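Lectin-like protein (Entamoeba histolytica HM-1:IMSS-A, PDB 5ZBT) is of unknown function, but has a legume-lectin-like domain resembling that of ERGIC-53 and may bind mannose. Local coordinates at residues D26-P36 against N42-E53; N161-R172 against I184-N192. All blocks are in the same frame, centred on the assembly; numbering follows the deposited sequence.

Interaction 1: D26-P36 against N42-E53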
loop_
_atom_site.group_PDB
_atom_site.type_symbol
_atom_site.label_atom_id
_atom_site.label_comp_id
_atom_site.label_asym_id
_atom_site.label_seq_id
_atom_site.Cartn_x
_atom_site.Cartn_y
_atom_site.Cartn_z
ATOM N N ASP A 26 10.771 1.095 16.023
ATOM C CA ASP A 26 9.869 0.800 14.904
ATOM C C ASP A 26 8.989 2.021 14.632
ATOM O O ASP A 26 8.100 2.346 15.425
ATOM C CB ASP A 26 9.027 -0.431 15.240
ATOM C CG ASP A 26 8.108 -0.872 14.112
ATOM O OD1 ASP A 26 7.921 -0.119 13.131
ATOM O OD2 ASP A 26 7.565 -1.997 14.217
ATOM N N VAL A 27 9.212 2.686 13.500
ATOM C CA VAL A 27 8.456 3.883 13.163
ATOM C C VAL A 27 7.488 3.627 12.014
ATOM O O VAL A 27 7.081 4.568 11.326
ATOM C CB VAL A 27 9.385 5.062 12.836
ATOM C CG1 VAL A 27 10.283 5.395 14.030
ATOM C CG2 VAL A 27 10.203 4.745 11.602
ATOM N N LEU A 28 7.117 2.367 11.790
ATOM C CA LEU A 28 6.214 1.992 10.711
ATOM C C LEU A 28 4.971 1.263 11.190
ATOM O O LEU A 28 3.885 1.481 10.650
ATOM C CB LEU A 28 6.950 1.096 9.691
ATOM C CG LEU A 28 8.243 1.618 9.074
ATOM C CD1 LEU A 28 8.842 0.631 8.066
ATOM C CD2 LEU A 28 8.014 2.981 8.419
ATOM N N SER A 29 5.108 0.379 12.171
ATOM C CA SER A 29 4.055 -0.568 12.487
ATOM C C SER A 29 2.910 0.092 13.232
ATOM O O SER A 29 3.121 0.989 14.049
ATOM C CB SER A 29 4.601 -1.711 13.336
ATOM O OG SER A 29 5.526 -2.474 12.597
ATOM N N PHE A 30 1.691 -0.354 12.932
ATOM C CA PHE A 30 0.586 -0.260 13.877
ATOM C C PHE A 30 -0.147 -1.591 13.865
ATOM O O PHE A 30 -0.598 -2.056 12.812
ATOM C CB PHE A 30 -0.362 0.907 13.586
ATOM C CG PHE A 30 -0.794 1.035 12.152
ATOM C CD1 PHE A 30 -0.030 1.761 11.242
ATOM C CD2 PHE A 30 -2.014 0.521 11.738
ATOM C CE1 PHE A 30 -0.444 1.915 9.930
ATOM C CE2 PHE A 30 -2.448 0.674 10.429
ATOM C CZ PHE A 30 -1.660 1.368 9.520
ATOM N N ARG A 31 -0.230 -2.209 15.028
ATOM C CA ARG A 31 -0.747 -3.553 15.197
ATOM C C ARG A 31 -2.094 -3.510 15.903
ATOM O O ARG A 31 -2.515 -2.477 16.430
ATOM C CB ARG A 31 0.257 -4.407 15.979
ATOM C CG ARG A 31 1.623 -4.487 15.296
ATOM C CD ARG A 31 2.654 -5.241 16.124
ATOM N NE ARG A 31 3.998 -4.710 15.892
ATOM C CZ ARG A 31 4.503 -3.649 16.524
ATOM N NH1 ARG A 31 5.730 -3.223 16.241
ATOM N NH2 ARG A 31 3.777 -3.012 17.440
ATOM N N GLU A 32 -2.779 -4.674 15.892
ATOM C CA GLU A 32 -4.073 -4.902 16.534
ATOM C C GLU A 32 -3.873 -5.234 18.008
ATOM O O GLU A 32 -3.065 -6.114 18.334
ATOM C CB GLU A 32 -4.822 -6.038 15.854
ATOM C CG GLU A 32 -5.291 -5.732 14.437
ATOM C CD GLU A 32 -6.487 -6.595 14.017
ATOM O OE1 GLU A 32 -6.320 -7.475 13.132
ATOM O OE2 GLU A 32 -7.592 -6.395 14.582
ATOM N N PRO A 33 -4.588 -4.562 18.926
ATOM C CA PRO A 33 -5.584 -3.530 18.607
ATOM C C PRO A 33 -4.953 -2.160 18.312
ATOM O O PRO A 33 -3.894 -1.843 18.864
ATOM C CB PRO A 33 -6.435 -3.479 19.878
ATOM C CG PRO A 33 -5.447 -3.791 20.979
ATOM C CD PRO A 33 -4.430 -4.750 20.382
ATOM N N ILE A 34 -5.599 -1.373 17.448
ATOM C CA ILE A 34 -5.052 -0.082 17.043
ATOM C C ILE A 34 -5.091 0.891 18.209
ATOM O O ILE A 34 -6.152 1.143 18.792
ATOM C CB ILE A 34 -5.833 0.500 15.860
ATOM C CG1 ILE A 34 -5.839 -0.470 14.674
ATOM C CG2 ILE A 34 -5.221 1.839 15.465
ATOM C CD1 ILE A 34 -4.497 -0.643 14.032
ATOM N N GLU A 35 -3.948 1.479 18.517
ATOM C CA GLU A 35 -3.849 2.520 19.528
ATOM C C GLU A 35 -3.618 3.845 18.812
ATOM O O GLU A 35 -2.591 4.008 18.129
ATOM C CB GLU A 35 -2.721 2.200 20.522
ATOM C CG GLU A 35 -1.889 3.364 21.076
ATOM C CD GLU A 35 -0.677 2.893 21.890
ATOM O OE1 GLU A 35 0.461 2.893 21.349
ATOM O OE2 GLU A 35 -0.867 2.491 23.062
ATOM N N PRO A 36 -4.572 4.785 18.877
ATOM C CA PRO A 36 -4.485 5.976 18.006
ATOM C C PRO A 36 -3.191 6.768 18.102
ATOM O O PRO A 36 -2.750 7.317 17.084
ATOM C CB PRO A 36 -5.686 6.818 18.456
ATOM C CG PRO A 36 -6.677 5.820 18.890
ATOM C CD PRO A 36 -5.887 4.695 19.541
ATOM N N ASN A 42 3.567 8.415 13.924
ATOM C CA ASN A 42 4.367 7.953 12.805
ATOM C C ASN A 42 3.843 8.377 11.436
ATOM O O ASN A 42 4.608 8.312 10.468
ATOM C CB ASN A 42 4.503 6.425 12.875
ATOM C CG ASN A 42 5.414 5.995 14.012
ATOM O OD1 ASN A 42 6.339 6.727 14.368
ATOM N ND2 ASN A 42 5.155 4.825 14.596
ATOM N N TYR A 43 2.600 8.862 11.324
ATOM C CA TYR A 43 1.996 9.112 10.012
ATOM C C TYR A 43 1.258 10.442 9.975
ATOM O O TYR A 43 0.449 10.732 10.859
ATOM C CB TYR A 43 1.024 7.981 9.642
ATOM C CG TYR A 43 1.705 6.652 9.390
ATOM C CD1 TYR A 43 1.851 5.709 10.401
ATOM C CD2 TYR A 43 2.192 6.338 8.132
ATOM C CE1 TYR A 43 2.487 4.491 10.158
ATOM C CE2 TYR A 43 2.822 5.126 7.877
ATOM C CZ TYR A 43 2.970 4.215 8.880
ATOM O OH TYR A 43 3.593 3.029 8.586
ATOM N N ASP A 44 1.540 11.246 8.954
ATOM C CA ASP A 44 0.685 12.360 8.572
ATOM C C ASP A 44 -0.548 11.840 7.846
ATOM O O ASP A 44 -0.533 10.765 7.236
ATOM C CB ASP A 44 1.396 13.334 7.630
ATOM C CG ASP A 44 2.630 13.933 8.225
ATOM O OD1 ASP A 44 2.581 14.329 9.406
ATOM O OD2 ASP A 44 3.649 13.995 7.498
ATOM N N MET A 45 -1.609 12.646 7.870
ATOM C CA MET A 45 -2.908 12.250 7.345
ATOM C C MET A 45 -3.483 13.376 6.507
ATOM O O MET A 45 -3.589 14.511 6.974
ATOM C CB MET A 45 -3.863 11.869 8.483
ATOM C CG MET A 45 -3.451 10.546 9.117
ATOM S SD MET A 45 -4.383 10.076 10.572
ATOM C CE MET A 45 -3.059 9.664 11.712
ATOM N N LYS A 46 -3.850 13.062 5.269
ATOM C CA LYS A 46 -4.275 14.075 4.306
ATOM C C LYS A 46 -5.444 13.490 3.519
ATOM O O LYS A 46 -5.246 12.654 2.630
ATOM C CB LYS A 46 -3.114 14.477 3.406
ATOM C CG LYS A 46 -3.482 15.396 2.252
ATOM C CD LYS A 46 -3.962 16.757 2.716
ATOM C CE LYS A 46 -3.357 17.857 1.844
ATOM N NZ LYS A 46 -4.029 19.183 2.007
ATOM N N GLY A 47 -6.660 13.937 3.854
ATOM C CA GLY A 47 -7.877 13.384 3.311
ATOM C C GLY A 47 -8.704 12.778 4.426
ATOM O O GLY A 47 -8.346 12.856 5.607
ATOM N N PRO A 48 -9.822 12.152 4.076
ATOM C CA PRO A 48 -10.718 11.585 5.101
ATOM C C PRO A 48 -10.215 10.311 5.760
ATOM O O PRO A 48 -10.959 9.324 5.859
ATOM C CB PRO A 48 -12.004 11.302 4.319
ATOM C CG PRO A 48 -11.510 11.055 2.923
ATOM C CD PRO A 48 -10.388 12.051 2.723
ATOM N N ILE A 49 -8.975 10.327 6.238
ATOM C CA ILE A 49 -8.464 9.244 7.067
ATOM C C ILE A 49 -9.050 9.385 8.468
ATOM O O ILE A 49 -9.166 10.501 8.992
ATOM C CB ILE A 49 -6.928 9.280 7.097
ATOM C CG1 ILE A 49 -6.357 8.864 5.746
ATOM C CG2 ILE A 49 -6.389 8.421 8.230
ATOM C CD1 ILE A 49 -5.362 9.855 5.215
ATOM N N ILE A 50 -9.423 8.256 9.080
ATOM C CA ILE A 50 -9.949 8.234 10.439
ATOM C C ILE A 50 -9.443 6.984 11.137
ATOM O O ILE A 50 -9.654 5.872 10.647
ATOM C CB ILE A 50 -11.492 8.234 10.490
ATOM C CG1 ILE A 50 -12.097 9.493 9.858
ATOM C CG2 ILE A 50 -11.948 8.076 11.928
ATOM C CD1 ILE A 50 -13.635 9.411 9.707
ATOM N N VAL A 51 -8.830 7.150 12.303
ATOM C CA VAL A 51 -8.436 6.007 13.124
ATOM C C VAL A 51 -9.646 5.571 13.948
ATOM O O VAL A 51 -10.125 6.316 14.805
ATOM C CB VAL A 51 -7.247 6.340 14.032
ATOM C CG1 VAL A 51 -6.841 5.109 14.835
ATOM C CG2 VAL A 51 -6.088 6.900 13.212
ATOM N N PHE A 52 -10.153 4.376 13.665
ATOM C CA PHE A 52 -11.206 3.739 14.435
ATOM C C PHE A 52 -10.574 2.740 15.399
ATOM O O PHE A 52 -9.360 2.502 15.374
ATOM C CB PHE A 52 -12.218 3.055 13.507
ATOM C CG PHE A 52 -13.191 4.004 12.857
ATOM C CD1 PHE A 52 -14.349 4.414 13.529
ATOM C CD2 PHE A 52 -12.961 4.483 11.580
ATOM C CE1 PHE A 52 -15.241 5.291 12.931
ATOM C CE2 PHE A 52 -13.857 5.355 10.969
ATOM C CZ PHE A 52 -15.000 5.763 11.643
ATOM N N GLU A 53 -11.416 2.137 16.245
ATOM C CA GLU A 53 -10.937 1.145 17.209
ATOM C C GLU A 53 -10.309 -0.065 16.512
ATOM O O GLU A 53 -9.222 -0.516 16.892
ATOM C CB GLU A 53 -12.084 0.696 18.121
ATOM C CG GLU A 53 -11.636 0.388 19.549
ATOM C CD GLU A 53 -12.615 -0.472 20.316
ATOM O OE1 GLU A 53 -13.719 -0.725 19.801
ATOM O OE2 GLU A 53 -12.274 -0.909 21.439
HETATM O O HOH W 1 7.578 4.712 16.811
HETATM O O HOH W 2 7.189 7.008 9.644
HETATM O O HOH W 3 2.817 3.566 13.616
#
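The ring edge of Phe30 is turned toward the face of Tyr43 in an offset edge-to-face pair, planes at 90° and centroids 5.8 Å apart. At its own edge, in the ring plane, Tyr43 has the carbonyl of Leu28: its OH donates to Leu28 O over 2.6 Å, on a lone pair in the carbonyl plane. With CG wedged between its backbone N and carbonyl carbon (chi1 47°), Phe30 brings CD1 to 3.9 Å from Tyr43 CE1. Beside the rings, the amide of Asn42 lies across the backbone of Val27, Asn42 CG 3.5 Å from Val27 O. Its ND2 donates to two waters, one bound to Asp26 O and the other, 2.8 Å from ND2, to Ser29 O. Asp26 shapes the loop from within, since OD1 takes the N-H of Leu28 in an Asx turn and that of Ser29 in the wider Asx motif, while OD2 takes Ser29 OG and a salt bridge from Arg31. Farther along, Val51 CG1 packs on Ile34 CG2 at 3.7 Å and on Pro36. Phe30 and Tyr43 both also touch Leu227 of strand 220-231, so the loop before helix 36-42 joins the two sheets of the legume-lectin beta-sandwich near their edge strands.

Interaction 2: N161-R172 against I184-N192; sequences NIQKDKDGAVLR and IEIMVNHIN
Strands 170-172 and 184-188 run antiparallel at 161°, their axes 4.6 Å apart, with Val170-Met187 and Arg172-Glu185 as hydrogen-bonded pairs around the non-hydrogen-bonded pair Leu171-Ile186. Each hydrogen-bonded pair is closed by two backbone bonds. On the face carrying Val170, Arg172, Glu185 and Met187, a polar cluster forms at one end. Arg172 bends at its third torsion (chi3 -36°), and its guanidinium grips Asn192 OD1 side-on with both NE and NH2, the latter at 2.9 Å; the oxygen lies in the guanidinium plane, whereas the two nitrogens approach it from one face of the amide. Glu185 OE1 makes a salt bridge to Arg172 NE at 3.2 Å and also accepts a nearly straight bond from Asn192 ND2 (179°), which meets the carboxylate from above its plane. The three side chains thus close a triangle that fixes the rotation of the Asn192 amide. Next to it, Val170 CG2 touches Met187 CE at 3.8 Å.

Leu171 and Ile186 point to the other face. Ile186 CD1 sits against Ile162 CG1 at 3.8 Å, the two side chains crossing at about a right angle, and Leu171 CD1 meets Ile184 CG2 at the same distance. At the turn end, Asp165 holds the type I' turn 188-191: OD2 accepts from Asn189 N (2.8 Å) and from a water bound by His190 N, while OD1 takes the N-H of Asp167 in an Asx turn.

Strand 170-176 lies between strands 80-90 and 181-188, and strand 191-198 forms the sheet edge. Glu81 of strand 80-90 gives Arg172 a second carboxylate, in a salt bridge to NH1, while Ile162, Ile184 and Ile186 touch strand 135-142 of the opposing sheet.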
loop_
_atom_site.group_PDB
_atom_site.type_symbol
_atom_site.label_atom_id
_atom_site.label_comp_id
_atom_site.label_asym_id
_atom_site.label_seq_id
_atom_site.Cartn_x
_atom_site.Cartn_y
_atom_site.Cartn_z
ATOM N N ASN A 161 -10.250 -12.608 -4.966
ATOM C CA ASN A 161 -10.865 -12.616 -3.643
ATOM C C ASN A 161 -10.138 -11.751 -2.613
ATOM O O ASN A 161 -10.233 -12.018 -1.409
ATOM C CB ASN A 161 -10.997 -14.050 -3.124
ATOM C CG ASN A 161 -11.862 -14.911 -4.027
ATOM O OD1 ASN A 161 -11.448 -15.990 -4.460
ATOM N ND2 ASN A 161 -13.067 -14.432 -4.322
ATOM N N ILE A 162 -9.469 -10.682 -3.051
ATOM C CA ILE A 162 -8.697 -9.866 -2.112
ATOM C C ILE A 162 -9.613 -9.213 -1.080
ATOM O O ILE A 162 -9.366 -9.303 0.130
ATOM C CB ILE A 162 -7.844 -8.826 -2.853
ATOM C CG1 ILE A 162 -6.658 -9.501 -3.536
ATOM C CG2 ILE A 162 -7.322 -7.803 -1.877
ATOM C CD1 ILE A 162 -5.956 -8.601 -4.551
ATOM N N GLN A 163 -10.695 -8.561 -1.522
ATOM C CA GLN A 163 -11.570 -7.952 -0.525
ATOM C C GLN A 163 -12.670 -8.881 -0.046
ATOM O O GLN A 163 -13.243 -8.619 1.020
ATOM C CB GLN A 163 -12.194 -6.635 -1.026
ATOM C CG GLN A 163 -13.344 -6.765 -1.983
ATOM C CD GLN A 163 -14.684 -6.983 -1.302
ATOM O OE1 GLN A 163 -15.444 -7.857 -1.717
ATOM N NE2 GLN A 163 -14.979 -6.205 -0.259
ATOM N N LYS A 164 -12.962 -9.956 -0.789
ATOM C CA LYS A 164 -13.974 -10.935 -0.395
ATOM C C LYS A 164 -13.518 -11.846 0.738
ATOM O O LYS A 164 -14.334 -12.625 1.246
ATOM C CB LYS A 164 -14.373 -11.792 -1.602
ATOM C CG LYS A 164 -15.364 -11.114 -2.547
ATOM C CD LYS A 164 -15.281 -11.715 -3.952
ATOM C CE LYS A 164 -16.494 -11.362 -4.809
ATOM N NZ LYS A 164 -16.619 -9.900 -5.096
ATOM N N ASP A 165 -12.243 -11.796 1.121
ATOM C CA ASP A 165 -11.756 -12.511 2.302
ATOM C C ASP A 165 -12.270 -11.795 3.548
ATOM O O ASP A 165 -11.789 -10.712 3.895
ATOM C CB ASP A 165 -10.225 -12.573 2.273
ATOM C CG ASP A 165 -9.622 -13.329 3.458
ATOM O OD1 ASP A 165 -10.337 -13.696 4.415
ATOM O OD2 ASP A 165 -8.398 -13.571 3.434
ATOM N N LYS A 166 -13.234 -12.407 4.238
ATOM C CA LYS A 166 -13.864 -11.766 5.391
ATOM C C LYS A 166 -12.909 -11.560 6.563
ATOM O O LYS A 166 -13.175 -10.705 7.418
ATOM C CB LYS A 166 -15.067 -12.585 5.843
ATOM C CG LYS A 166 -16.182 -12.633 4.816
ATOM C CD LYS A 166 -16.476 -14.053 4.361
ATOM C CE LYS A 166 -17.946 -14.193 3.976
ATOM N NZ LYS A 166 -18.460 -12.976 3.270
ATOM N N ASP A 167 -11.810 -12.315 6.628
ATOM C CA ASP A 167 -10.820 -12.120 7.683
ATOM C C ASP A 167 -9.789 -11.050 7.355
ATOM O O ASP A 167 -8.971 -10.726 8.216
ATOM C CB ASP A 167 -10.087 -13.425 7.963
ATOM C CG ASP A 167 -11.023 -14.534 8.291
ATOM O OD1 ASP A 167 -11.780 -14.399 9.279
ATOM O OD2 ASP A 167 -11.021 -15.531 7.546
ATOM N N GLY A 168 -9.790 -10.511 6.143
ATOM C CA GLY A 168 -8.810 -9.507 5.797
ATOM C C GLY A 168 -7.584 -10.065 5.104
ATOM O O GLY A 168 -6.726 -10.695 5.739
ATOM N N ALA A 169 -7.502 -9.844 3.792
ATOM C CA ALA A 169 -6.311 -10.212 3.047
ATOM C C ALA A 169 -5.112 -9.417 3.559
ATOM O O ALA A 169 -5.252 -8.328 4.129
ATOM C CB ALA A 169 -6.524 -9.969 1.552
ATOM N N VAL A 170 -3.924 -9.980 3.357
ATOM C CA VAL A 170 -2.673 -9.398 3.820
ATOM C C VAL A 170 -1.771 -9.237 2.607
ATOM O O VAL A 170 -1.394 -10.231 1.969
ATOM C CB VAL A 170 -2.011 -10.268 4.889
ATOM C CG1 VAL A 170 -0.721 -9.630 5.383
ATOM C CG2 VAL A 170 -2.997 -10.500 6.033
ATOM N N LEU A 171 -1.455 -7.988 2.263
ATOM C CA LEU A 171 -0.474 -7.702 1.229
ATOM C C LEU A 171 0.924 -7.838 1.818
ATOM O O LEU A 171 1.231 -7.229 2.849
ATOM C CB LEU A 171 -0.701 -6.294 0.666
ATOM C CG LEU A 171 0.403 -5.717 -0.224
ATOM C CD1 LEU A 171 0.458 -6.454 -1.568
ATOM C CD2 LEU A 171 0.213 -4.199 -0.436
ATOM N N ARG A 172 1.770 -8.649 1.180
ATOM C CA ARG A 172 3.098 -8.946 1.717
ATOM C C ARG A 172 4.168 -8.365 0.796
ATOM O O ARG A 172 4.245 -8.726 -0.383
ATOM C CB ARG A 172 3.296 -10.454 1.907
ATOM C CG ARG A 172 4.593 -10.833 2.640
ATOM C CD ARG A 172 4.847 -12.354 2.723
ATOM N NE ARG A 172 3.617 -13.126 2.887
ATOM C CZ ARG A 172 2.925 -13.210 4.016
ATOM N NH1 ARG A 172 3.348 -12.593 5.116
ATOM N NH2 ARG A 172 1.798 -13.902 4.041
ATOM N N ILE A 184 6.489 -9.530 -3.952
ATOM C CA ILE A 184 5.127 -9.202 -3.549
ATOM C C ILE A 184 4.330 -10.496 -3.512
ATOM O O ILE A 184 4.315 -11.251 -4.493
ATOM C CB ILE A 184 4.456 -8.205 -4.513
ATOM C CG1 ILE A 184 5.386 -7.033 -4.856
ATOM C CG2 ILE A 184 3.148 -7.706 -3.930
ATOM C CD1 ILE A 184 5.736 -6.156 -3.699
ATOM N N GLU A 185 3.671 -10.746 -2.384
ATOM C CA GLU A 185 2.740 -11.843 -2.219
ATOM C C GLU A 185 1.477 -11.283 -1.596
ATOM O O GLU A 185 1.476 -10.172 -1.064
ATOM C CB GLU A 185 3.324 -12.956 -1.333
ATOM C CG GLU A 185 4.539 -13.621 -1.955
ATOM C CD GLU A 185 5.440 -14.313 -0.954
ATOM O OE1 GLU A 185 5.124 -14.301 0.262
ATOM O OE2 GLU A 185 6.461 -14.884 -1.396
ATOM N N ILE A 186 0.395 -12.045 -1.663
ATOM C CA ILE A 186 -0.820 -11.652 -0.963
ATOM C C ILE A 186 -1.465 -12.890 -0.353
ATOM O O ILE A 186 -1.602 -13.921 -1.016
ATOM C CB ILE A 186 -1.805 -10.876 -1.862
ATOM C CG1 ILE A 186 -2.937 -10.307 -0.996
ATOM C CG2 ILE A 186 -2.370 -11.740 -2.961
ATOM C CD1 ILE A 186 -3.501 -8.995 -1.491
ATOM N N MET A 187 -1.798 -12.798 0.932
ATOM C CA MET A 187 -2.426 -13.886 1.672
ATOM C C MET A 187 -3.936 -13.698 1.612
ATOM O O MET A 187 -4.475 -12.746 2.186
ATOM C CB MET A 187 -1.930 -13.926 3.120
ATOM C CG MET A 187 -2.291 -15.236 3.855
ATOM S SD MET A 187 -4.068 -15.421 4.242
ATOM C CE MET A 187 -4.349 -13.941 5.209
ATOM N N VAL A 188 -4.620 -14.618 0.937
ATOM C CA VAL A 188 -6.067 -14.567 0.780
ATOM C C VAL A 188 -6.638 -15.910 1.203
ATOM O O VAL A 188 -6.209 -16.949 0.693
ATOM C CB VAL A 188 -6.475 -14.246 -0.670
ATOM C CG1 VAL A 188 -7.990 -14.170 -0.785
ATOM C CG2 VAL A 188 -5.829 -12.949 -1.134
ATOM N N ASN A 189 -7.598 -15.890 2.128
ATOM C CA ASN A 189 -8.284 -17.105 2.579
ATOM C C ASN A 189 -7.292 -18.197 2.983
ATOM O O ASN A 189 -7.331 -19.324 2.485
ATOM C CB ASN A 189 -9.243 -17.603 1.508
ATOM C CG ASN A 189 -10.445 -16.704 1.366
ATOM O OD1 ASN A 189 -11.024 -16.281 2.368
ATOM N ND2 ASN A 189 -10.818 -16.386 0.130
ATOM N N HIS A 190 -6.367 -17.828 3.872
ATOM C CA HIS A 190 -5.379 -18.695 4.504
ATOM C C HIS A 190 -4.304 -19.219 3.563
ATOM O O HIS A 190 -3.514 -20.086 3.969
ATOM C CB HIS A 190 -6.045 -19.873 5.219
ATOM C CG HIS A 190 -7.009 -19.451 6.284
ATOM N ND1 HIS A 190 -6.603 -19.028 7.533
ATOM C CD2 HIS A 190 -8.363 -19.380 6.284
ATOM C CE1 HIS A 190 -7.663 -18.709 8.254
ATOM N NE2 HIS A 190 -8.743 -18.908 7.518
ATOM N N ILE A 191 -4.204 -18.699 2.342
ATOM C CA ILE A 191 -3.264 -19.213 1.347
ATOM C C ILE A 191 -2.355 -18.082 0.893
ATOM O O ILE A 191 -2.838 -17.031 0.460
ATOM C CB ILE A 191 -3.995 -19.830 0.142
ATOM C CG1 ILE A 191 -5.006 -20.876 0.608
ATOM C CG2 ILE A 191 -3.002 -20.433 -0.852
ATOM C CD1 ILE A 191 -5.785 -21.490 -0.553
ATOM N N ASN A 192 -1.043 -18.300 0.987
ATOM C CA ASN A 192 -0.079 -17.307 0.538
ATOM C C ASN A 192 0.084 -17.445 -0.967
ATOM O O ASN A 192 0.458 -18.516 -1.456
ATOM C CB ASN A 192 1.255 -17.476 1.256
ATOM C CG ASN A 192 2.149 -16.260 1.110
ATOM O OD1 ASN A 192 1.754 -15.138 1.433
ATOM N ND2 ASN A 192 3.361 -16.474 0.623
HETATM O O HOH W 4 -7.399 -15.712 5.346
#

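In the fold
Interaction 1 and interaction 2 are both partly buried, with centres 20 Å apart and nearest atoms about 6 Å apart, and both reach the sheet that contains strands 50-51 and 191-198. They work near its opposite margins: strand 50-51 is one outermost strand and 191-198 the other. In interaction 1 an irregular loop meets residues of both sheets through rings, a tyrosine hydroxyl, and waters around one amide. Interaction 2 instead follows regular strand pairing, with Leu171, Ile184 and Ile186 turned to the interior of the sandwich, and arginine, glutamate and asparagine beside Val170 and Met187 on the outer face. Aspartates shape a loop in both, but only Asp165 bonds directly across its contact.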